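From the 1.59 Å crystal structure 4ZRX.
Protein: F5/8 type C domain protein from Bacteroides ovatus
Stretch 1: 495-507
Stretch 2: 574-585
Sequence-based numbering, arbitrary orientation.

Stretch 1 495-507: TVTLSSFTYAPSK
Stretch 2 (574-585) KVNMNEIGVMVI

The strongest polar contact is made by E579, the residue most covered by the partner stretch. Its side chain (chi1 m, chi2 t, chi3 -57°) lets OE2 accept from S506 N at 2.7 Å, while OE1 accepts from N576 N at 2.9 Å. A carboxylate suits this buried position because its two oxygens can satisfy backbone amides in both stretches. Water 1 donates to E579 OE1 (2.6 Å) and to K574 O (2.7 Å) and accepts from Y503 OH (2.7 Å), tying the tyrosine tip to the second stretch.

Backbone bonds form the antiparallel ladder, in which strands 500-503 and 580-584 run at 159°. A504 N donates to E579 O (2.8 Å), on the last residue of the 3-10 segment 577-579. T502 and G581 then pair reciprocally: T502 N to G581 O is 2.8 Å, G581 N to T502 O 2.9 Å. M583 N reaches S500 O at 3.2 Å. At S499 (phi/psi -96/-15) the chain turns a corner, yet S499 N still donates to M583 O (2.8 Å), and I585 N to T497 O (2.9 Å). Strand 495-498 consequently crosses 580-584 at 91°. The other strand residues are extended, with phi from -70° to -172° and psi from 115° to 168°; S500 is the most stretched, at -172/162.

The non-hydrogen-bonded pairs L498-V584, F501-V582 and Y503-I580 (CA-CA 4.6, 4.2 and 4.9 Å) direct their apolar groups to one face. L498 (m, t) places CD2 3.9 Å from V582 CB and 4.0 Å from V584 CG2; V496 CB lies 3.8 Å from V584 CG2. F501 is p, its CB 4.2 Å from V582 CG1. Y503 is t, carrying CE1 to 4.0 Å from V575 CG1. Beta-branched valines suit the extended backbone and fill this layer compactly. T502 and G581 belong to the other face, where glycine adds no side chain beside the threonine. In all, 816 Å² is buried.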

ATOM      1  N   THR A 495       1.378  19.937  37.660  1.00 49.45           N
ATOM      2  CA  THR A 495       0.213  19.786  38.524  1.00 49.02           C
ATOM      3  C   THR A 495      -1.078  19.883  37.727  1.00 48.42           C
ATOM      4  O   THR A 495      -1.309  20.880  37.034  1.00 50.41           O
ATOM      5  CB  THR A 495       0.173  20.919  39.589  1.00 51.92           C
ATOM      6  OG1 THR A 495       1.318  20.803  40.420  1.00 52.45           O
ATOM      7  CG2 THR A 495      -1.107  20.837  40.430  1.00 52.04           C
ATOM      8  N   VAL A 496      -1.920  18.860  37.829  1.00 46.24           N
ATOM      9  CA  VAL A 496      -3.246  18.907  37.222  1.00 45.43           C
ATOM     10  C   VAL A 496      -4.325  18.481  38.197  1.00 44.73           C
ATOM     11  O   VAL A 496      -4.035  17.912  39.249  1.00 43.13           O
ATOM     12  CB  VAL A 496      -3.321  17.994  35.969  1.00 44.08           C
ATOM     13  CG1 VAL A 496      -2.424  18.579  34.881  1.00 44.57           C
ATOM     14  CG2 VAL A 496      -2.956  16.508  36.307  1.00 41.92           C
ATOM     15  N   THR A 497      -5.568  18.740  37.808  1.00 44.69           N
ATOM     16  CA  THR A 497      -6.710  18.196  38.501  1.00 44.39           C
ATOM     17  C   THR A 497      -7.351  17.143  37.621  1.00 42.72           C
ATOM     18  O   THR A 497      -7.725  17.423  36.476  1.00 42.95           O
ATOM     19  CB  THR A 497      -7.669  19.289  38.853  1.00 47.76           C
ATOM     20  OG1 THR A 497      -6.952  20.271  39.614  1.00 48.74           O
ATOM     21  CG2 THR A 497      -8.830  18.754  39.688  1.00 48.59           C
ATOM     22  N   LEU A 498      -7.490  15.942  38.178  1.00 40.79           N
ATOM     23  CA  LEU A 498      -8.017  14.777  37.460  1.00 39.86           C
ATOM     24  C   LEU A 498      -9.495  14.470  37.770  1.00 39.90           C
ATOM     25  O   LEU A 498      -9.907  14.546  38.921  1.00 40.74           O
ATOM     26  CB  LEU A 498      -7.190  13.551  37.808  1.00 38.87           C
ATOM     27  CG  LEU A 498      -5.677  13.612  37.585  1.00 39.25           C
ATOM     28  CD1 LEU A 498      -5.111  12.246  37.877  1.00 38.94           C
ATOM     29  CD2 LEU A 498      -5.291  14.098  36.196  1.00 40.13           C
ATOM     30  N   SER A 499     -10.292  14.135  36.750  1.00 37.92           N
ATOM     31  CA  SER A 499     -11.637  13.556  36.959  1.00 37.60           C
ATOM     32  C   SER A 499     -11.660  12.012  36.886  1.00 36.00           C
ATOM     33  O   SER A 499     -12.638  11.372  37.246  1.00 34.43           O
ATOM     34  CB  SER A 499     -12.644  14.155  35.958  1.00 40.64           C
ATOM     35  OG  SER A 499     -12.196  13.992  34.618  1.00 40.69           O
ATOM     36  N   SER A 500     -10.601  11.406  36.368  1.00 33.90           N
ATOM     37  CA  SER A 500     -10.575   9.947  36.188  1.00 33.35           C
ATOM     38  C   SER A 500      -9.185   9.526  35.764  1.00 32.86           C
ATOM     39  O   SER A 500      -8.376  10.384  35.330  1.00 32.19           O
ATOM     40  CB  SER A 500     -11.578   9.495  35.105  1.00 33.53           C
ATOM     41  OG  SER A 500     -11.162   9.914  33.791  1.00 34.35           O
ATOM     42  N   PHE A 501      -8.906   8.225  35.919  1.00 31.48           N
ATOM     43  CA  PHE A 501      -7.841   7.561  35.190  1.00 30.34           C
ATOM     44  C   PHE A 501      -8.476   6.394  34.451  1.00 29.02           C
ATOM     45  O   PHE A 501      -9.569   5.923  34.787  1.00 28.40           O
ATOM     46  CB  PHE A 501      -6.655   7.102  36.056  1.00 30.35           C
ATOM     47  CG  PHE A 501      -6.816   5.738  36.708  1.00 29.61           C
ATOM     48  CD1 PHE A 501      -7.590   5.582  37.850  1.00 30.49           C
ATOM     49  CD2 PHE A 501      -6.182   4.639  36.210  1.00 29.46           C
ATOM     50  CE1 PHE A 501      -7.736   4.367  38.469  1.00 29.64           C
ATOM     51  CE2 PHE A 501      -6.331   3.390  36.841  1.00 29.38           C
ATOM     52  CZ  PHE A 501      -7.117   3.282  37.986  1.00 30.58           C
ATOM     53  N   THR A 502      -7.782   5.949  33.420  1.00 26.79           N
ATOM     54  CA  THR A 502      -8.241   4.820  32.627  1.00 27.16           C
ATOM     55  C   THR A 502      -7.113   3.798  32.553  1.00 26.45           C
ATOM     56  O   THR A 502      -5.899   4.164  32.487  1.00 26.16           O
ATOM     57  CB  THR A 502      -8.592   5.322  31.248  1.00 27.75           C
ATOM     58  OG1 THR A 502      -9.757   6.146  31.378  1.00 28.35           O
ATOM     59  CG2 THR A 502      -8.872   4.181  30.257  1.00 28.78           C
ATOM     60  N   TYR A 503      -7.490   2.536  32.649  1.00 25.68           N
ATOM     61  CA  TYR A 503      -6.545   1.460  32.380  1.00 26.95           C
ATOM     62  C   TYR A 503      -6.996   0.835  31.059  1.00 26.87           C
ATOM     63  O   TYR A 503      -8.164   0.409  30.958  1.00 27.16           O
ATOM     64  CB  TYR A 503      -6.581   0.439  33.511  1.00 26.70           C
ATOM     65  CG  TYR A 503      -5.811  -0.851  33.165  1.00 27.54           C
ATOM     66  CD1 TYR A 503      -4.494  -0.807  32.669  1.00 28.15           C
ATOM     67  CD2 TYR A 503      -6.388  -2.094  33.372  1.00 27.28           C
ATOM     68  CE1 TYR A 503      -3.784  -1.997  32.360  1.00 28.06           C
ATOM     69  CE2 TYR A 503      -5.686  -3.274  33.130  1.00 28.76           C
ATOM     70  CZ  TYR A 503      -4.392  -3.222  32.629  1.00 28.65           C
ATOM     71  OH  TYR A 503      -3.761  -4.415  32.369  1.00 31.73           O
ATOM     72  N   ALA A 504      -6.089   0.777  30.071  1.00 27.31           N
ATOM     73  CA  ALA A 504      -6.397   0.266  28.719  1.00 27.22           C
ATOM     74  C   ALA A 504      -5.351  -0.771  28.384  1.00 27.68           C
ATOM     75  O   ALA A 504      -4.301  -0.428  27.869  1.00 27.34           O
ATOM     76  CB  ALA A 504      -6.363   1.385  27.682  1.00 27.72           C
ATOM     77  N   PRO A 505      -5.625  -2.056  28.680  1.00 27.90           N
ATOM     78  CA  PRO A 505      -4.722  -3.128  28.269  1.00 29.82           C
ATOM     79  C   PRO A 505      -4.257  -2.953  26.807  1.00 31.06           C
ATOM     80  O   PRO A 505      -5.082  -2.701  25.931  1.00 30.14           O
ATOM     81  CB  PRO A 505      -5.589  -4.379  28.413  1.00 30.25           C
ATOM     82  CG  PRO A 505      -6.450  -4.038  29.559  1.00 28.86           C
ATOM     83  CD  PRO A 505      -6.778  -2.579  29.421  1.00 28.16           C
ATOM     84  N   SER A 506      -2.947  -3.056  26.593  1.00 32.14           N
ATOM     85  CA  SER A 506      -2.332  -2.906  25.272  1.00 34.43           C
ATOM     86  C   SER A 506      -3.054  -3.764  24.225  1.00 34.73           C
ATOM     87  O   SER A 506      -3.325  -4.951  24.476  1.00 34.50           O
ATOM     88  CB  SER A 506      -0.873  -3.313  25.338  1.00 35.77           C
ATOM     89  OG  SER A 506      -0.318  -3.244  24.029  1.00 40.34           O
ATOM     90  N   LYS A 507      -3.392  -3.136  23.086  1.00 35.85           N
ATOM     91  CA  LYS A 507      -4.088  -3.770  21.960  1.00 37.68           C
ATOM     92  C   LYS A 507      -5.479  -4.316  22.307  1.00 36.34           C
ATOM     93  O   LYS A 507      -6.080  -5.077  21.520  1.00 36.27           O
ATOM     94  CB  LYS A 507      -3.195  -4.882  21.352  1.00 40.54           C
ATOM     95  CG  LYS A 507      -1.788  -4.353  20.933  1.00 43.27           C
ATOM     96  CD  LYS A 507      -0.830  -5.443  20.378  1.00 46.89           C
ATOM     97  CE  LYS A 507      -1.417  -6.226  19.251  1.00 49.68           C
ATOM     98  NZ  LYS A 507      -0.439  -7.224  18.696  1.00 52.82           N
ATOM     99  N   LYS A 574       1.726  -6.376  35.452  1.00 39.84           N
ATOM    100  CA  LYS A 574       2.601  -5.511  34.704  1.00 40.98           C
ATOM    101  C   LYS A 574       1.763  -4.546  33.901  1.00 39.25           C
ATOM    102  O   LYS A 574       0.949  -4.953  33.019  1.00 38.23           O
ATOM    103  CB  LYS A 574       3.466  -6.307  33.726  1.00 44.36           C
ATOM    104  CG  LYS A 574       4.507  -7.194  34.410  1.00 48.85           C
ATOM    105  CD  LYS A 574       5.367  -7.898  33.358  1.00 52.62           C
ATOM    106  CE  LYS A 574       6.639  -8.484  33.942  1.00 57.35           C
ATOM    107  NZ  LYS A 574       6.349  -9.609  34.864  1.00 59.09           N
ATOM    108  N   VAL A 575       2.037  -3.278  34.129  1.00 36.68           N
ATOM    109  CA  VAL A 575       1.333  -2.200  33.454  1.00 36.34           C
ATOM    110  C   VAL A 575       2.365  -1.267  32.823  1.00 37.04           C
ATOM    111  O   VAL A 575       3.360  -0.950  33.454  1.00 39.22           O
ATOM    112  CB  VAL A 575       0.419  -1.466  34.495  1.00 33.89           C
ATOM    113  CG1 VAL A 575      -0.430  -0.384  33.829  1.00 33.31           C
ATOM    114  CG2 VAL A 575      -0.521  -2.475  35.125  1.00 33.40           C
ATOM    115  N   ASN A 576       2.126  -0.854  31.590  1.00 36.78           N
ATOM    116  CA  ASN A 576       2.975   0.092  30.857  1.00 39.59           C
ATOM    117  C   ASN A 576       2.346   1.473  30.970  1.00 37.45           C
ATOM    118  O   ASN A 576       1.125   1.611  31.036  1.00 32.74           O
ATOM    119  CB  ASN A 576       3.042  -0.305  29.355  1.00 42.17           C
ATOM    120  CG  ASN A 576       4.167   0.442  28.545  1.00 48.88           C
ATOM    121  OD1 ASN A 576       3.993   1.573  28.021  1.00 49.46           O
ATOM    122  ND2 ASN A 576       5.305  -0.239  28.382  1.00 51.89           N
HETATM  123  N   MSE A 577       3.171   2.500  30.939  1.00 37.72           N
HETATM  124  CA  MSE A 577       2.663   3.852  30.911  1.00 37.59           C
HETATM  125  C   MSE A 577       1.632   4.147  29.765  1.00 36.70           C
HETATM  126  O   MSE A 577       0.711   4.973  29.927  1.00 35.95           O
HETATM  127  CB  MSE A 577       3.853   4.793  30.789  1.00 40.15           C
HETATM  128  CG  MSE A 577       3.523   6.179  31.154  1.00 41.22           C
HETATM  129 SE   MSE A 577       5.176   7.207  31.412  0.75 45.40          SE
HETATM  130  CE  MSE A 577       5.537   7.658  29.557  1.00 45.87           C
ATOM    131  N   ASN A 578       1.832   3.517  28.602  1.00 36.14           N
ATOM    132  CA  ASN A 578       0.912   3.665  27.462  1.00 37.54           C
ATOM    133  C   ASN A 578      -0.465   3.026  27.691  1.00 35.00           C
ATOM    134  O   ASN A 578      -1.378   3.292  26.900  1.00 35.23           O
ATOM    135  CB  ASN A 578       1.535   3.110  26.148  1.00 40.63           C
ATOM    136  CG  ASN A 578       2.491   4.108  25.455  1.00 45.87           C
ATOM    137  OD1 ASN A 578       2.426   5.326  25.653  1.00 49.36           O
ATOM    138  ND2 ASN A 578       3.380   3.579  24.613  1.00 50.59           N
ATOM    139  N   GLU A 579      -0.611   2.210  28.756  1.00 31.39           N
ATOM    140  CA  GLU A 579      -1.903   1.623  29.138  1.00 29.91           C
ATOM    141  C   GLU A 579      -2.662   2.475  30.168  1.00 29.31           C
ATOM    142  O   GLU A 579      -3.699   2.026  30.655  1.00 28.46           O
ATOM    143  CB  GLU A 579      -1.673   0.238  29.748  1.00 29.50           C
ATOM    144  CG  GLU A 579      -0.965  -0.716  28.725  1.00 31.45           C
ATOM    145  CD  GLU A 579      -0.723  -2.093  29.303  1.00 32.15           C
ATOM    146  OE1 GLU A 579      -0.065  -2.207  30.345  1.00 32.99           O
ATOM    147  OE2 GLU A 579      -1.186  -3.086  28.691  1.00 32.50           O
ATOM    148  N   ILE A 580      -2.091   3.606  30.578  1.00 28.74           N
ATOM    149  CA  ILE A 580      -2.731   4.470  31.521  1.00 29.21           C
ATOM    150  C   ILE A 580      -3.145   5.736  30.805  1.00 29.23           C
ATOM    151  O   ILE A 580      -2.385   6.252  29.973  1.00 30.21           O
ATOM    152  CB  ILE A 580      -1.747   4.801  32.665  1.00 30.77           C
ATOM    153  CG1 ILE A 580      -1.382   3.525  33.436  1.00 30.89           C
ATOM    154  CG2 ILE A 580      -2.324   5.872  33.551  1.00 31.12           C
ATOM    155  CD1 ILE A 580      -2.544   2.852  34.118  1.00 31.43           C
ATOM    156  N   GLY A 581      -4.342   6.235  31.117  1.00 29.26           N
ATOM    157  CA  GLY A 581      -4.776   7.580  30.705  1.00 29.34           C
ATOM    158  C   GLY A 581      -5.314   8.327  31.917  1.00 30.00           C
ATOM    159  O   GLY A 581      -5.619   7.739  32.964  1.00 29.05           O
ATOM    160  N   VAL A 582      -5.436   9.637  31.755  1.00 30.78           N
ATOM    161  CA  VAL A 582      -6.080  10.482  32.723  1.00 31.71           C
ATOM    162  C   VAL A 582      -6.913  11.553  32.001  1.00 33.68           C
ATOM    163  O   VAL A 582      -6.591  11.933  30.849  1.00 33.20           O
ATOM    164  CB  VAL A 582      -5.022  11.157  33.673  1.00 32.36           C
ATOM    165  CG1 VAL A 582      -4.198  10.113  34.426  1.00 31.91           C
ATOM    166  CG2 VAL A 582      -4.070  12.138  32.915  1.00 33.44           C
HETATM  167  N   MSE A 583      -7.921  12.077  32.711  1.00 33.84           N
HETATM  168  CA  MSE A 583      -8.699  13.191  32.246  1.00 37.13           C
HETATM  169  C   MSE A 583      -8.483  14.339  33.190  1.00 39.33           C
HETATM  170  O   MSE A 583      -8.802  14.250  34.386  1.00 40.24           O
HETATM  171  CB  MSE A 583     -10.181  12.855  32.133  1.00 38.61           C
HETATM  172  CG  MSE A 583     -10.466  11.802  31.064  1.00 39.30           C
HETATM  173 SE   MSE A 583     -10.087  12.440  29.210  0.75 42.74          SE
HETATM  174  CE  MSE A 583     -11.522  13.781  29.070  1.00 43.13           C
ATOM    175  N   VAL A 584      -7.877  15.380  32.635  1.00 40.97           N
ATOM    176  CA  VAL A 584      -7.658  16.658  33.308  1.00 44.00           C
ATOM    177  C   VAL A 584      -8.901  17.538  33.092  1.00 46.19           C
ATOM    178  O   VAL A 584      -9.470  17.580  31.992  1.00 44.18           O
ATOM    179  CB  VAL A 584      -6.398  17.344  32.716  1.00 45.72           C
ATOM    180  CG1 VAL A 584      -6.228  18.800  33.216  1.00 48.48           C
ATOM    181  CG2 VAL A 584      -5.175  16.515  33.038  1.00 45.45           C
ATOM    182  N   ILE A 585      -9.279  18.276  34.125  1.00 48.04           N
ATOM    183  CA  ILE A 585     -10.429  19.161  34.059  1.00 53.24           C
ATOM    184  C   ILE A 585      -9.966  20.511  33.529  1.00 55.31           C
ATOM    185  O   ILE A 585      -9.165  21.161  34.193  1.00 57.74           O
ATOM    186  CB  ILE A 585     -11.065  19.291  35.459  1.00 56.55           C
ATOM    187  CG1 ILE A 585     -11.503  17.888  35.916  1.00 56.70           C
ATOM    188  CG2 ILE A 585     -12.247  20.297  35.445  1.00 59.34           C
ATOM    189  CD1 ILE A 585     -12.042  17.811  37.321  1.00 58.33           C
TER
HETATM  190  O   HOH W   1      -1.220  -4.185  31.636  1.00 36.07           O
HETATM  191  O   HOH W   2      -3.282   0.874  25.695  1.00 31.71           O